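Local coordinates for glyoxalase family protein (Enterococcus faecalis, PDB 2P25), which is of unknown function but belongs to the glyoxalase/bleomycin resistance protein/dioxygenase superfamily, whose members share a fold of two mixed beta sheets and flanking helices, at residues N35-P38 with E39-D42; K20-V24 with E25-F29; E86-A89 with F90-Q94. All coordinates share one frame; numbering follows the deposited sequence.

Contact 1. Residues N35-P38 with E39-D42; sequences NHRP and EKND
Arg37 and Asp42 close a beta hairpin, forming an antiparallel hydrogen-bonded pair at the end of strands 30-37 and 42-49. Arg37 N donates to Asp42 O at 2.9 Å, and the return bond from Asp42 N to Arg37 O is longer, 3.3 Å. Arg37 O also takes Lys40 N at 2.9 Å, rounding a beta turn; the two donors reach it from opposite faces of its carbonyl plane, so one oxygen serves both. Asn41, preceded by a cis peptide bond, adds a CA-H...O contact to the same oxygen.

Along the Arg37 side chain, CB and CG run beside the Asp42 carboxylate, CG 3.5 Å from OD1, whose place is less certain. The chain bends at chi2 and, through CD and NE, at chi3 (98°), folding the guanidinium back over the turn. Lys40 CD rests over one face, offset toward the rim, 3.4 Å from CZ and NH1 alike. At the edge sits the Asp42 carboxylate, the planes only 20° apart. Phe57 of strand 52-58 touches Arg37 and Asp42. The salt bridge runs from Arg37 NH1 to Asp42 OD2 at 2.7 Å, a weak hydrogen bond; Arg37 NH2 lies 3.4 Å from Lys40 NZ, like charges side by side.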
loop_
_atom_site.group_PDB
_atom_site.type_symbol
_atom_site.label_atom_id
_atom_site.label_comp_id
_atom_site.label_asym_id
_atom_site.label_seq_id
_atom_site.Cartn_x
_atom_site.Cartn_y
_atom_site.Cartn_z
ATOM N N ASN A 35 12.889 8.925 13.195
ATOM C CA ASN A 35 14.272 8.542 13.477
ATOM C C ASN A 35 15.133 8.551 12.230
ATOM O O ASN A 35 14.692 8.108 11.179
ATOM C CB ASN A 35 14.315 7.130 14.059
ATOM C CG ASN A 35 13.794 7.067 15.478
ATOM O OD1 ASN A 35 14.501 7.417 16.430
ATOM N ND2 ASN A 35 12.547 6.615 15.626
ATOM N N HIS A 36 16.378 8.992 12.371
ATOM C CA HIS A 36 17.304 9.084 11.233
ATOM C C HIS A 36 18.186 7.845 11.216
ATOM O O HIS A 36 18.800 7.508 12.228
ATOM C CB HIS A 36 18.118 10.384 11.344
ATOM C CG HIS A 36 17.266 11.622 11.379
ATOM N ND1 HIS A 36 17.759 12.881 11.104
ATOM C CD2 HIS A 36 15.944 11.785 11.636
ATOM C CE1 HIS A 36 16.780 13.765 11.202
ATOM N NE2 HIS A 36 15.667 13.126 11.521
ATOM N N ARG A 37 18.221 7.145 10.093
ATOM C CA ARG A 37 18.974 5.901 10.015
ATOM C C ARG A 37 20.268 6.140 9.237
ATOM O O ARG A 37 20.259 6.099 8.005
ATOM C CB ARG A 37 18.136 4.806 9.351
ATOM C CG ARG A 37 16.776 4.594 9.991
ATOM C CD ARG A 37 15.769 4.176 8.954
ATOM N NE ARG A 37 15.550 2.741 8.907
ATOM C CZ ARG A 37 15.487 2.006 7.799
ATOM N NH1 ARG A 37 15.630 2.553 6.594
ATOM N NH2 ARG A 37 15.277 0.701 7.901
ATOM N N PRO A 38 21.389 6.371 9.955
ATOM C CA PRO A 38 22.612 6.884 9.305
ATOM C C PRO A 38 23.124 5.921 8.249
ATOM O O PRO A 38 23.567 6.337 7.178
ATOM C CB PRO A 38 23.612 6.991 10.462
ATOM C CG PRO A 38 23.092 6.050 11.522
ATOM C CD PRO A 38 21.592 6.120 11.394
ATOM N N GLU A 39 23.007 4.636 8.559
ATOM C CA GLU A 39 23.429 3.555 7.688
ATOM C C GLU A 39 22.745 3.580 6.331
ATOM O O GLU A 39 23.321 3.091 5.350
ATOM C CB GLU A 39 23.110 2.217 8.368
ATOM C CG GLU A 39 23.971 1.039 7.916
ATOM C CD GLU A 39 25.389 1.090 8.473
ATOM O OE1 GLU A 39 25.640 1.879 9.422
ATOM O OE2 GLU A 39 26.246 0.334 7.963
ATOM N N LYS A 40 21.540 4.154 6.265
ATOM C CA LYS A 40 20.581 3.740 5.232
ATOM C C LYS A 40 20.215 4.547 3.987
ATOM O O LYS A 40 19.441 4.047 3.176
ATOM C CB LYS A 40 19.367 3.039 5.855
ATOM C CG LYS A 40 19.628 1.544 6.012
ATOM C CD LYS A 40 18.615 0.868 6.896
ATOM C CE LYS A 40 18.889 -0.628 6.998
ATOM N NZ LYS A 40 18.103 -1.254 8.110
ATOM N N ASN A 41 20.642 5.795 3.814
ATOM C CA ASN A 41 20.776 6.788 4.827
ATOM C C ASN A 41 19.494 7.595 4.598
ATOM O O ASN A 41 19.283 8.240 3.552
ATOM C CB ASN A 41 22.003 7.654 4.593
ATOM C CG ASN A 41 21.982 8.363 3.237
ATOM O OD1 ASN A 41 21.473 7.838 2.236
ATOM N ND2 ASN A 41 22.535 9.567 3.208
ATOM N N ASP A 42 18.593 7.494 5.550
ATOM C CA ASP A 42 17.271 8.017 5.322
ATOM C C ASP A 42 16.717 8.514 6.630
ATOM O O ASP A 42 17.423 8.532 7.651
ATOM C CB ASP A 42 16.356 6.963 4.647
ATOM C CG ASP A 42 16.199 5.672 5.459
ATOM O OD1 ASP A 42 16.527 5.652 6.660
ATOM O OD2 ASP A 42 15.723 4.662 4.888
#

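Contact 2. Residues K20-V24 with E25-F29; sequences KNFYV and EKLGF
The last turns of helix 16-26 widen to pi type, and the chain leaves helical geometry at Gly28, with positive phi. Glu25 N reaches back five residues to Lys20 O, at 2.9 Å, and Leu27 N does the same to Phe22 O, at 3.0 Å, both donors lying nearly in line with the carbonyl. Lys26 N, between them, makes weak bonds to Asn21 O and Phe22 O. After Gly28, at phi 80°, Phe29 N closes an even wider loop on Tyr23 O at 3.0 Å, approaching in the carbonyl plane. That oxygen also sits at the edge of the Phe29 ring, 3.4 Å from CD2.

Leu27 CD2 carries the apolar contact, meeting Phe22 CE2 at 3.6 Å and Tyr23 CD1 at 4.0 Å, in both cases obliquely. Phe22 CG stands opposite its own backbone N (chi1 -174°), which brings the ring toward Leu27 and sets Phe22 CD2 over the centre of the Tyr23 ring. Elsewhere, Val24 CG1 rests 3.4 Å from Phe29 O.

Phe3 of the second subunit touches Leu27 and Phe29, while Phe22 lies against Ile96 and Pro117. Tyr23 OH is hydrogen-bonded to Asp116, and Tyr23 and Phe29 pack on strands 42-49 and 52-58.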
loop_
_atom_site.group_PDB
_atom_site.type_symbol
_atom_site.label_atom_id
_atom_site.label_comp_id
_atom_site.label_asym_id
_atom_site.label_seq_id
_atom_site.Cartn_x
_atom_site.Cartn_y
_atom_site.Cartn_z
ATOM N N LYS A 20 6.198 16.294 5.485
ATOM C CA LYS A 20 5.469 16.863 6.638
ATOM C C LYS A 20 4.311 17.759 6.176
ATOM O O LYS A 20 3.203 17.677 6.715
ATOM C CB LYS A 20 6.414 17.658 7.567
ATOM C CG LYS A 20 7.469 16.823 8.293
ATOM C CD LYS A 20 6.825 15.850 9.263
ATOM C CE LYS A 20 7.789 15.403 10.381
ATOM N NZ LYS A 20 7.966 16.425 11.460
ATOM N N ASN A 21 4.559 18.599 5.168
ATOM C CA ASN A 21 3.527 19.526 4.695
ATOM C C ASN A 21 2.310 18.743 4.192
ATOM O O ASN A 21 1.165 19.071 4.518
ATOM C CB ASN A 21 4.130 20.411 3.608
ATOM C CG ASN A 21 3.171 21.451 3.083
ATOM O OD1 ASN A 21 2.740 22.364 3.809
ATOM N ND2 ASN A 21 2.849 21.342 1.799
ATOM N N PHE A 22 2.560 17.670 3.457
ATOM C CA PHE A 22 1.475 16.915 2.827
ATOM C C PHE A 22 0.798 15.946 3.798
ATOM O O PHE A 22 -0.409 16.040 4.046
ATOM C CB PHE A 22 2.012 16.171 1.596
ATOM C CG PHE A 22 0.945 15.473 0.788
ATOM C CD1 PHE A 22 0.292 16.145 -0.273
ATOM C CD2 PHE A 22 0.621 14.142 1.050
ATOM C CE1 PHE A 22 -0.692 15.472 -1.052
ATOM C CE2 PHE A 22 -0.347 13.445 0.281
ATOM C CZ PHE A 22 -1.033 14.133 -0.759
ATOM N N TYR A 23 1.553 15.000 4.340
ATOM C CA TYR A 23 0.937 13.952 5.161
ATOM C C TYR A 23 0.504 14.393 6.554
ATOM O O TYR A 23 -0.532 13.980 7.045
ATOM C CB TYR A 23 1.849 12.727 5.250
ATOM C CG TYR A 23 1.921 11.967 3.956
ATOM C CD1 TYR A 23 0.916 11.084 3.600
ATOM C CD2 TYR A 23 3.002 12.143 3.063
ATOM C CE1 TYR A 23 0.962 10.378 2.410
ATOM C CE2 TYR A 23 3.054 11.438 1.853
ATOM C CZ TYR A 23 2.038 10.550 1.544
ATOM O OH TYR A 23 2.042 9.818 0.377
ATOM N N VAL A 24 1.327 15.210 7.197
ATOM C CA VAL A 24 1.022 15.649 8.542
ATOM C C VAL A 24 0.106 16.867 8.503
ATOM O O VAL A 24 -0.985 16.840 9.097
ATOM C CB VAL A 24 2.307 15.901 9.357
ATOM C CG1 VAL A 24 1.969 16.468 10.769
ATOM C CG2 VAL A 24 3.141 14.587 9.466
ATOM N N GLU A 25 0.528 17.937 7.833
ATOM C CA GLU A 25 -0.228 19.189 7.909
ATOM C C GLU A 25 -1.562 19.161 7.160
ATOM O O GLU A 25 -2.576 19.654 7.672
ATOM C CB GLU A 25 0.644 20.409 7.518
ATOM C CG GLU A 25 1.859 20.645 8.458
ATOM C CD GLU A 25 1.465 20.866 9.926
ATOM O OE1 GLU A 25 0.403 21.487 10.185
ATOM O OE2 GLU A 25 2.218 20.418 10.824
ATOM N N LYS A 26 -1.582 18.571 5.971
ATOM C CA LYS A 26 -2.780 18.566 5.164
ATOM C C LYS A 26 -3.675 17.368 5.386
ATOM O O LYS A 26 -4.868 17.527 5.646
ATOM C CB LYS A 26 -2.438 18.751 3.677
ATOM C CG LYS A 26 -1.734 20.059 3.450
ATOM C CD LYS A 26 -1.284 20.245 2.009
ATOM C CE LYS A 26 -0.699 21.639 1.821
ATOM N NZ LYS A 26 -0.200 21.871 0.416
ATOM N N LEU A 27 -3.116 16.170 5.300
ATOM C CA LEU A 27 -3.901 14.951 5.493
ATOM C C LEU A 27 -4.217 14.687 6.970
ATOM O O LEU A 27 -5.103 13.878 7.282
ATOM C CB LEU A 27 -3.196 13.737 4.875
ATOM C CG LEU A 27 -3.660 13.403 3.441
ATOM C CD1 LEU A 27 -3.962 14.630 2.586
ATOM C CD2 LEU A 27 -2.789 12.438 2.739
ATOM N N GLY A 28 -3.489 15.359 7.859
ATOM C CA GLY A 28 -3.789 15.309 9.290
ATOM C C GLY A 28 -3.288 14.088 10.024
ATOM O O GLY A 28 -3.785 13.761 11.115
ATOM N N PHE A 29 -2.297 13.402 9.461
ATOM C CA PHE A 29 -1.638 12.341 10.187
ATOM C C PHE A 29 -0.846 12.997 11.318
ATOM O O PHE A 29 -0.426 14.164 11.203
ATOM C CB PHE A 29 -0.734 11.548 9.253
ATOM C CG PHE A 29 -1.466 10.543 8.446
ATOM C CD1 PHE A 29 -1.636 9.237 8.926
ATOM C CD2 PHE A 29 -1.982 10.879 7.203
ATOM C CE1 PHE A 29 -2.305 8.272 8.176
ATOM C CE2 PHE A 29 -2.663 9.915 6.422
ATOM C CZ PHE A 29 -2.829 8.615 6.922
#

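Contact 3. Residues E86-A89 with F90-Q94; sequences EVIA and FLNEQ
Ile88 turns CG1 away from its carbonyl carbon (chi1 -71°), which carries CG2 round to the far side from the backbone N and lays it alongside the Asn92 side chain, 4.1 Å from Asn92 CG. Asn92 follows the same pattern at chi1 -65°, and the two side chains point the same way from successive turns. Leu91 folds its CG over the preceding turn, 3.4 Å from Val87 O, whereas Phe90 takes the other course: its ring leads away from the preceding turn, while CB stays 3.5 Å from Glu86 O and Val87 O lies at the ring's edge.

The backbone beneath is regular alpha helix, residues 84-93, and packs on the mixed sheet that includes strands 110-115 and 121-125 in this superfamily fold. Four successive bonds span four residues each: Phe90 N to Glu86 O, Leu91 N to Val87 O, Asn92 N to Ile88 O and Glu93 N to Ala89 O. The third is the shortest at 2.8 Å, with an N-H...O angle of 166°.

Val87, Ile88 and Leu91 all rest on Leu124 of the sheet, and Leu91 also meets Phe114. Phe3 of the second subunit packs on Val87, Phe90 and Leu91. Where the helix ends, Gln94 CG lies 4.1 Å above the plane of the Phe90 ring, offset toward its rim.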
loop_
_atom_site.group_PDB
_atom_site.type_symbol
_atom_site.label_atom_id
_atom_site.label_comp_id
_atom_site.label_asym_id
_atom_site.label_seq_id
_atom_site.Cartn_x
_atom_site.Cartn_y
_atom_site.Cartn_z
ATOM N N GLU A 86 -16.964 17.042 -0.496
ATOM C CA GLU A 86 -16.366 17.821 0.596
ATOM C C GLU A 86 -14.886 17.527 0.779
ATOM O O GLU A 86 -14.103 18.429 1.099
ATOM C CB GLU A 86 -17.121 17.666 1.917
ATOM C CG GLU A 86 -17.020 16.325 2.602
ATOM C CD GLU A 86 -17.692 16.321 3.967
ATOM O OE1 GLU A 86 -18.370 17.319 4.284
ATOM O OE2 GLU A 86 -17.571 15.318 4.709
ATOM N N VAL A 87 -14.510 16.265 0.578
ATOM C CA VAL A 87 -13.093 15.890 0.699
ATOM C C VAL A 87 -12.292 16.530 -0.445
ATOM O O VAL A 87 -11.202 17.086 -0.231
ATOM C CB VAL A 87 -12.895 14.361 0.808
ATOM C CG1 VAL A 87 -11.426 14.050 1.111
ATOM C CG2 VAL A 87 -13.793 13.793 1.930
ATOM N N ILE A 88 -12.828 16.455 -1.661
ATOM C CA ILE A 88 -12.214 17.151 -2.797
ATOM C C ILE A 88 -12.052 18.648 -2.511
ATOM O O ILE A 88 -10.976 19.226 -2.733
ATOM C CB ILE A 88 -13.014 16.882 -4.091
ATOM C CG1 ILE A 88 -12.809 15.433 -4.548
ATOM C CG2 ILE A 88 -12.615 17.858 -5.208
ATOM C CD1 ILE A 88 -13.844 14.994 -5.578
ATOM N N ALA A 89 -13.113 19.289 -2.002
ATOM C CA ALA A 89 -13.054 20.709 -1.713
ATOM C C ALA A 89 -11.941 20.990 -0.706
ATOM O O ALA A 89 -11.144 21.923 -0.901
ATOM C CB ALA A 89 -14.408 21.213 -1.184
ATOM N N PHE A 90 -11.895 20.192 0.365
ATOM C CA PHE A 90 -10.847 20.305 1.387
ATOM C C PHE A 90 -9.443 20.218 0.777
ATOM O O PHE A 90 -8.589 21.071 1.036
ATOM C CB PHE A 90 -11.027 19.250 2.510
ATOM C CG PHE A 90 -9.828 19.142 3.422
ATOM C CD1 PHE A 90 -9.659 20.031 4.477
ATOM C CD2 PHE A 90 -8.849 18.172 3.187
ATOM C CE1 PHE A 90 -8.537 19.933 5.314
ATOM C CE2 PHE A 90 -7.728 18.070 4.007
ATOM C CZ PHE A 90 -7.568 18.949 5.061
ATOM N N LEU A 91 -9.216 19.223 -0.070
ATOM C CA LEU A 91 -7.911 19.060 -0.701
ATOM C C LEU A 91 -7.588 20.255 -1.604
ATOM O O LEU A 91 -6.475 20.805 -1.559
ATOM C CB LEU A 91 -7.853 17.762 -1.505
ATOM C CG LEU A 91 -7.908 16.458 -0.681
ATOM C CD1 LEU A 91 -8.067 15.270 -1.651
ATOM C CD2 LEU A 91 -6.597 16.334 0.096
ATOM N N ASN A 92 -8.562 20.653 -2.424
ATOM C CA ASN A 92 -8.338 21.749 -3.369
ATOM C C ASN A 92 -8.002 23.031 -2.614
ATOM O O ASN A 92 -7.123 23.811 -3.042
ATOM C CB ASN A 92 -9.551 21.952 -4.296
ATOM C CG ASN A 92 -9.798 20.772 -5.225
ATOM O OD1 ASN A 92 -8.950 19.863 -5.398
ATOM N ND2 ASN A 92 -10.960 20.774 -5.844
ATOM N N GLU A 93 -8.644 23.222 -1.466
ATOM C CA GLU A 93 -8.385 24.426 -0.681
ATOM C C GLU A 93 -6.929 24.425 -0.177
ATOM O O GLU A 93 -6.318 25.494 -0.030
ATOM C CB GLU A 93 -9.343 24.535 0.483
ATOM C CG GLU A 93 -9.204 25.879 1.213
ATOM C CD GLU A 93 -10.078 25.967 2.447
ATOM O OE1 GLU A 93 -10.164 24.977 3.196
ATOM O OE2 GLU A 93 -10.672 27.036 2.676
ATOM N N GLN A 94 -6.396 23.226 0.079
ATOM C CA GLN A 94 -5.010 23.060 0.541
ATOM C C GLN A 94 -4.005 23.021 -0.595
ATOM O O GLN A 94 -2.831 22.736 -0.359
ATOM C CB GLN A 94 -4.871 21.776 1.362
ATOM C CG GLN A 94 -5.751 21.724 2.607
ATOM C CD GLN A 94 -5.284 22.695 3.657
ATOM O OE1 GLN A 94 -6.001 23.635 4.034
ATOM N NE2 GLN A 94 -4.080 22.481 4.140
#

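In the fold
Along the chain the order is contact 2, contact 1, contact 3, without interleaving. Contacts 2 and 1 belong to consecutive elements, helix 16-26 and strand 30-37, yet their centres are 22 Å apart, since the hairpin lies at an outlying end of its sheet. Contact 3 sits across the chain's centre from contact 1, 34 Å away between centres, against the other sheet. The two helical contacts, with centres about 13 Å apart, meet directly: Lys26 NZ is hydrogen-bonded to Gln94 O, and Leu27 packs on Leu91. The two helices, each packed on a different sheet, thus touch each other at these residues, and the second subunit touches both.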